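Local coordinates for endoribonuclease L-PSP/chorismate mutase-like domain-containing protein (Shewanella oneidensis, PDB 2OTM) that is a putative endoribonuclease of the YjgF/L-PSP family, related in fold to chorismate mutase, whose natural substrate the structure alone does not show, at the interface of chains A and B. Sequence-based numbering; all coordinates share one arbitrary frame. Chains: chain A/B, Hypothetical protein.

Contact 1: the interface of chains A and B. Residues chain A 24, 139-141, 147; chain B 107, 109-110, 134.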
loop_
_atom_site.group_PDB
_atom_site.type_symbol
_atom_site.label_atom_id
_atom_site.label_comp_id
_atom_site.label_asym_id
_atom_site.label_seq_id
_atom_site.Cartn_x
_atom_site.Cartn_y
_atom_site.Cartn_z
ATOM N N LEU A 24 -12.870 10.316 -7.045
ATOM C CA LEU A 24 -12.132 11.255 -7.930
ATOM C C LEU A 24 -11.832 10.721 -9.353
ATOM O O LEU A 24 -11.208 11.415 -10.173
ATOM C CB LEU A 24 -10.787 11.638 -7.280
ATOM C CG LEU A 24 -10.818 12.399 -5.952
ATOM C CD1 LEU A 24 -9.441 13.037 -5.725
ATOM C CD2 LEU A 24 -11.924 13.464 -5.937
ATOM N N VAL A 139 3.091 14.892 -3.409
ATOM C CA VAL A 139 1.968 15.528 -4.116
ATOM C C VAL A 139 0.731 14.701 -3.805
ATOM O O VAL A 139 0.784 13.475 -3.845
ATOM C CB VAL A 139 2.261 15.567 -5.662
ATOM C CG1 VAL A 139 1.117 16.193 -6.438
ATOM C CG2 VAL A 139 3.594 16.226 -5.948
HETATM N N MSE A 140 -0.371 15.367 -3.469
HETATM C CA MSE A 140 -1.567 14.675 -3.065
HETATM C C MSE A 140 -2.734 15.057 -3.960
HETATM O O MSE A 140 -2.798 16.186 -4.448
HETATM C CB MSE A 140 -1.888 15.078 -1.629
HETATM C CG MSE A 140 -0.792 14.770 -0.634
HETATM SE SE MSE A 140 -0.680 12.894 -0.261
HETATM C CE MSE A 140 -2.138 12.689 0.965
ATOM N N PRO A 141 -3.722 14.175 -4.084
ATOM C CA PRO A 141 -4.923 14.574 -4.843
ATOM C C PRO A 141 -5.563 15.752 -4.125
ATOM O O PRO A 141 -5.577 15.759 -2.883
ATOM C CB PRO A 141 -5.835 13.344 -4.723
ATOM C CG PRO A 141 -4.965 12.271 -4.380
ATOM C CD PRO A 141 -3.896 12.835 -3.504
ATOM N N LEU A 147 -4.780 11.452 3.341
ATOM C CA LEU A 147 -5.699 10.476 2.746
ATOM C C LEU A 147 -5.664 9.251 3.657
ATOM O O LEU A 147 -4.597 8.840 4.066
ATOM C CB LEU A 147 -5.175 10.048 1.389
ATOM C CG LEU A 147 -5.677 10.584 0.075
ATOM C CD1 LEU A 147 -5.006 9.729 -1.052
ATOM C CD2 LEU A 147 -7.191 10.554 0.027
ATOM N N ILE B 107 -1.432 18.352 -9.709
ATOM C CA ILE B 107 -2.192 17.437 -8.817
ATOM C C ILE B 107 -3.242 16.651 -9.611
ATOM O O ILE B 107 -4.229 16.145 -9.026
ATOM C CB ILE B 107 -2.875 18.181 -7.610
ATOM C CG1 ILE B 107 -3.905 19.209 -8.132
ATOM C CG2 ILE B 107 -1.824 18.837 -6.719
ATOM C CD1 ILE B 107 -4.937 19.709 -7.085
ATOM N N HIS B 109 -2.810 13.872 -11.106
ATOM C CA HIS B 109 -2.437 12.479 -11.221
ATOM C C HIS B 109 -3.590 11.522 -11.099
ATOM O O HIS B 109 -3.546 10.458 -11.667
ATOM C CB HIS B 109 -1.244 12.105 -10.291
ATOM C CG HIS B 109 -1.438 12.443 -8.843
ATOM N ND1 HIS B 109 -1.597 13.736 -8.394
ATOM C CD2 HIS B 109 -1.482 11.653 -7.748
ATOM C CE1 HIS B 109 -1.759 13.724 -7.084
ATOM N NE2 HIS B 109 -1.699 12.468 -6.674
ATOM N N PRO B 110 -4.649 11.863 -10.333
ATOM C CA PRO B 110 -5.769 10.924 -10.424
ATOM C C PRO B 110 -6.296 10.729 -11.849
ATOM O O PRO B 110 -6.785 9.684 -12.176
ATOM C CB PRO B 110 -6.834 11.572 -9.518
ATOM C CG PRO B 110 -5.997 12.368 -8.543
ATOM C CD PRO B 110 -4.904 12.935 -9.356
ATOM N N ILE B 134 -3.782 5.444 -4.586
ATOM C CA ILE B 134 -2.894 6.195 -5.443
ATOM C C ILE B 134 -1.804 6.800 -4.563
ATOM O O ILE B 134 -2.078 7.234 -3.435
ATOM C CB ILE B 134 -3.649 7.314 -6.198
ATOM C CG1 ILE B 134 -2.735 7.913 -7.247
ATOM C CG2 ILE B 134 -4.132 8.409 -5.184
ATOM C CD1 ILE B 134 -3.464 8.742 -8.345
HETATM O O HOH W 1 -1.024 11.181 -4.230
#
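In this subunit boundary of the YjgF/L-PSP endoribonuclease-like fold, the loop of A:Val139 and A:Met140, running into the 3-10 helix 141-143 of chain A, meets the first turn of helix 109-124 of chain B. B:His109 opens that helix and brings its imidazole against the A:Met140-A:Pro141 peptide. The ring comes edge-on: A:Met140 C lies in its plane, 3.5 Å from CE1. B:His109 CG sits between its own backbone N and carbonyl carbon (chi1 54°), a turn that places CE1 and NE2 beside the proline nitrogen. NE2 is 2.8 Å from water 1, and that water lies 2.9 Å from the carbonyl oxygen A:Val139 O, so the imidazole reaches the chain A backbone through solvent. B:Pro110 CD caps one face of the imidazole near its rim and helps to hold the ring in place. Next to it, the two prolines touch through A:Pro141 CB and B:Pro110 CG at 3.9 Å. B:Ile134 also meets the chain A proline, its CG2 methyl 4.0 Å from A:Pro141 CG, the two side chains passing in opposite directions. On the far side of the imidazole, A:Val139 CG1, anti to its backbone N (chi1 179°), reaches B:His109 CE1 at 3.8 Å and the CG2 branch of B:Ile107 at 4.0 Å.

Contact 2: the interface of chains A and B. Residues chain A 38-41, 97, 135, 149, 151; chain B 95, 132-134.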
loop_
_atom_site.group_PDB
_atom_site.type_symbol
_atom_site.label_atom_id
_atom_site.label_comp_id
_atom_site.label_asym_id
_atom_site.label_seq_id
_atom_site.Cartn_x
_atom_site.Cartn_y
_atom_site.Cartn_z
HETATM N N MSE A 38 -12.737 -2.931 1.779
HETATM C CA MSE A 38 -11.658 -1.966 1.734
HETATM C C MSE A 38 -12.084 -0.709 1.004
HETATM O O MSE A 38 -12.637 -0.772 -0.081
HETATM C CB MSE A 38 -10.425 -2.601 1.063
HETATM C CG MSE A 38 -10.611 -2.965 -0.401
HETATM SE SE MSE A 38 -9.240 -4.267 -1.000
HETATM C CE MSE A 38 -9.489 -5.599 0.121
ATOM N N THR A 39 -11.832 0.446 1.617
ATOM C CA THR A 39 -12.218 1.703 1.024
ATOM C C THR A 39 -11.163 2.161 0.051
ATOM O O THR A 39 -9.997 1.726 0.106
ATOM C CB THR A 39 -12.442 2.804 2.083
ATOM O OG1 THR A 39 -11.178 3.232 2.614
ATOM C CG2 THR A 39 -13.358 2.289 3.202
ATOM N N SER A 40 -11.584 3.034 -0.868
ATOM C CA SER A 40 -10.650 3.866 -1.579
ATOM C C SER A 40 -10.282 5.052 -0.686
ATOM O O SER A 40 -10.616 5.091 0.494
ATOM C CB SER A 40 -11.179 4.315 -2.948
ATOM O OG SER A 40 -11.483 3.204 -3.784
ATOM N N GLY A 41 -9.542 6.010 -1.228
ATOM C CA GLY A 41 -8.994 7.059 -0.384
ATOM C C GLY A 41 -10.040 7.991 0.175
ATOM O O GLY A 41 -10.893 8.475 -0.561
ATOM N N GLU A 97 -4.496 2.548 6.663
ATOM C CA GLU A 97 -3.351 2.950 5.850
ATOM C C GLU A 97 -3.554 4.426 5.526
ATOM O O GLU A 97 -4.563 4.791 4.967
ATOM C CB GLU A 97 -3.166 2.039 4.614
ATOM C CG GLU A 97 -3.022 0.551 5.018
ATOM C CD GLU A 97 -2.756 -0.437 3.874
ATOM O OE1 GLU A 97 -2.875 -0.070 2.696
ATOM O OE2 GLU A 97 -2.428 -1.613 4.170
ATOM N N TRP A 135 2.594 6.517 5.070
ATOM C CA TRP A 135 3.476 7.018 4.009
ATOM C C TRP A 135 3.469 8.514 3.986
ATOM O O TRP A 135 2.491 9.136 4.395
ATOM C CB TRP A 135 3.068 6.584 2.606
ATOM C CG TRP A 135 2.992 5.092 2.332
ATOM C CD1 TRP A 135 3.987 4.261 1.881
ATOM C CD2 TRP A 135 1.821 4.303 2.424
ATOM N NE1 TRP A 135 3.500 2.969 1.716
ATOM C CE2 TRP A 135 2.153 2.992 1.992
ATOM C CE3 TRP A 135 0.502 4.586 2.775
ATOM C CZ2 TRP A 135 1.214 1.969 1.950
ATOM C CZ3 TRP A 135 -0.425 3.571 2.713
ATOM C CH2 TRP A 135 -0.065 2.286 2.299
ATOM N N TYR A 149 -7.289 5.209 4.357
ATOM C CA TYR A 149 -7.892 4.035 3.789
ATOM C C TYR A 149 -8.125 3.093 4.943
ATOM O O TYR A 149 -7.201 2.883 5.738
ATOM C CB TYR A 149 -6.920 3.370 2.803
ATOM C CG TYR A 149 -6.559 4.129 1.587
ATOM C CD1 TYR A 149 -5.596 5.129 1.626
ATOM C CD2 TYR A 149 -7.119 3.809 0.356
ATOM C CE1 TYR A 149 -5.246 5.817 0.499
ATOM C CE2 TYR A 149 -6.759 4.494 -0.792
ATOM C CZ TYR A 149 -5.816 5.486 -0.704
ATOM O OH TYR A 149 -5.412 6.099 -1.819
ATOM N N PHE A 151 -9.734 -0.874 6.210
ATOM C CA PHE A 151 -9.991 -2.274 5.841
ATOM C C PHE A 151 -10.766 -2.883 7.037
ATOM O O PHE A 151 -10.327 -2.783 8.187
ATOM C CB PHE A 151 -8.695 -3.059 5.639
ATOM C CG PHE A 151 -7.815 -2.505 4.572
ATOM C CD1 PHE A 151 -7.070 -1.347 4.807
ATOM C CD2 PHE A 151 -7.757 -3.104 3.324
ATOM C CE1 PHE A 151 -6.269 -0.801 3.813
ATOM C CE2 PHE A 151 -6.951 -2.568 2.313
ATOM C CZ PHE A 151 -6.227 -1.427 2.538
ATOM N N ARG B 95 -9.117 -4.507 -6.813
ATOM C CA ARG B 95 -8.250 -3.424 -6.343
ATOM C C ARG B 95 -7.152 -3.100 -7.345
ATOM O O ARG B 95 -6.536 -3.991 -7.930
ATOM C CB ARG B 95 -7.625 -3.835 -5.022
ATOM C CG ARG B 95 -6.725 -2.816 -4.352
ATOM C CD ARG B 95 -7.546 -1.865 -3.613
ATOM N NE ARG B 95 -6.869 -1.273 -2.475
ATOM C CZ ARG B 95 -7.503 -0.534 -1.566
ATOM N NH1 ARG B 95 -8.793 -0.309 -1.700
ATOM N NH2 ARG B 95 -6.854 -0.018 -0.539
ATOM N N ARG B 132 -9.453 1.690 -5.361
ATOM C CA ARG B 132 -8.085 1.991 -5.731
ATOM C C ARG B 132 -7.364 2.846 -4.715
ATOM O O ARG B 132 -8.011 3.547 -3.895
ATOM C CB ARG B 132 -8.018 2.608 -7.143
ATOM C CG ARG B 132 -7.998 4.104 -7.229
ATOM C CD ARG B 132 -7.923 4.534 -8.698
ATOM N NE ARG B 132 -7.848 5.976 -8.764
ATOM C CZ ARG B 132 -8.019 6.717 -9.850
ATOM N NH1 ARG B 132 -8.263 6.175 -11.029
ATOM N NH2 ARG B 132 -7.916 8.026 -9.734
HETATM N N MSE B 133 -6.035 2.701 -4.748
HETATM C CA MSE B 133 -5.101 3.529 -3.986
HETATM C C MSE B 133 -4.203 4.244 -4.963
HETATM O O MSE B 133 -3.861 3.735 -6.045
HETATM C CB MSE B 133 -4.226 2.670 -3.051
HETATM C CG MSE B 133 -4.980 1.778 -2.117
HETATM SE SE MSE B 133 -3.758 1.031 -0.723
HETATM C CE MSE B 133 -3.489 2.539 0.434
ATOM N N ILE B 134 -3.782 5.444 -4.586
ATOM C CA ILE B 134 -2.894 6.195 -5.443
ATOM C C ILE B 134 -1.804 6.800 -4.563
ATOM O O ILE B 134 -2.078 7.234 -3.435
ATOM C CB ILE B 134 -3.649 7.314 -6.198
ATOM C CG1 ILE B 134 -2.735 7.913 -7.247
ATOM C CG2 ILE B 134 -4.132 8.409 -5.184
ATOM C CD1 ILE B 134 -3.464 8.742 -8.345
HETATM O O HOH W 2 -8.017 6.191 -3.763
HETATM O O HOH W 3 -8.489 0.546 1.869
#
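Strand 36-39 of chain A and the turn after it, with strand 146-153 alongside, face strands 92-100 and 131-136 of chain B, and their backbones supply A:Thr39 O, B:Arg132 N and B:Ile134 N to direct hydrogen bonds. A:Tyr149 reaches across between the chains. With its CG anti to the carbonyl carbon (chi1 -65°), the ring presents one face to B:Met133, a selenomethionine whose CE methyl sits over the ring centre, 3.5 Å from the centroid. A:Gly41 CA lies against the opposite face nearer the rim, so the ring is sandwiched and its rotation about CB-CG is probably restricted. At its tip, OH accepts the N-H of B:Ile134 at 3.3 Å, a long bond, and also meets water 2, which links it to A:Gly41 N and B:Arg132 O. A phenylalanine in its place would probably keep the methyl-on-ring packing but leave the B:Ile134 N-H and water 2 without their hydroxyl partner. Beside this, A:Ser40 OG takes the N-H of B:Arg132 at 3.0 Å. B:Met133 CE also comes within 3.9 Å of A:Trp135 CH2, at the far end of the indole. B:Arg95 bends at its second torsion and passes A:Met38, with its CD 3.9 Å from A:Met38 SE. Its NH2 approaches A:Phe151 CZ at 3.4 Å, the two planes 62° apart, and water 3 links it to the carbonyl oxygen A:Thr39 O. NH1 donates directly to that same A:Thr39 O at 3.0 Å, nearly straight at the hydrogen (165°) but from above the carbonyl plane.

Contact 1 and contact 2 lie about 12 Å apart, measured between the centres of their C-alpha atoms, along one A-B boundary. B:Ile134 belongs to both: its side chain serves contact 1 and its backbone N-H serves contact 2, so strand 131-136 of chain B ties the two patches together. Strand 146-153 of chain A also runs through both, with A:Leu147 in the first and A:Tyr149 in the second. Contact 1 is apolar with a water bridge, whereas contact 2 adds direct hydrogen bonds. The deposited assembly holds three copies, and the interface is not an exact two-fold, consistent with the trimers typical of this family.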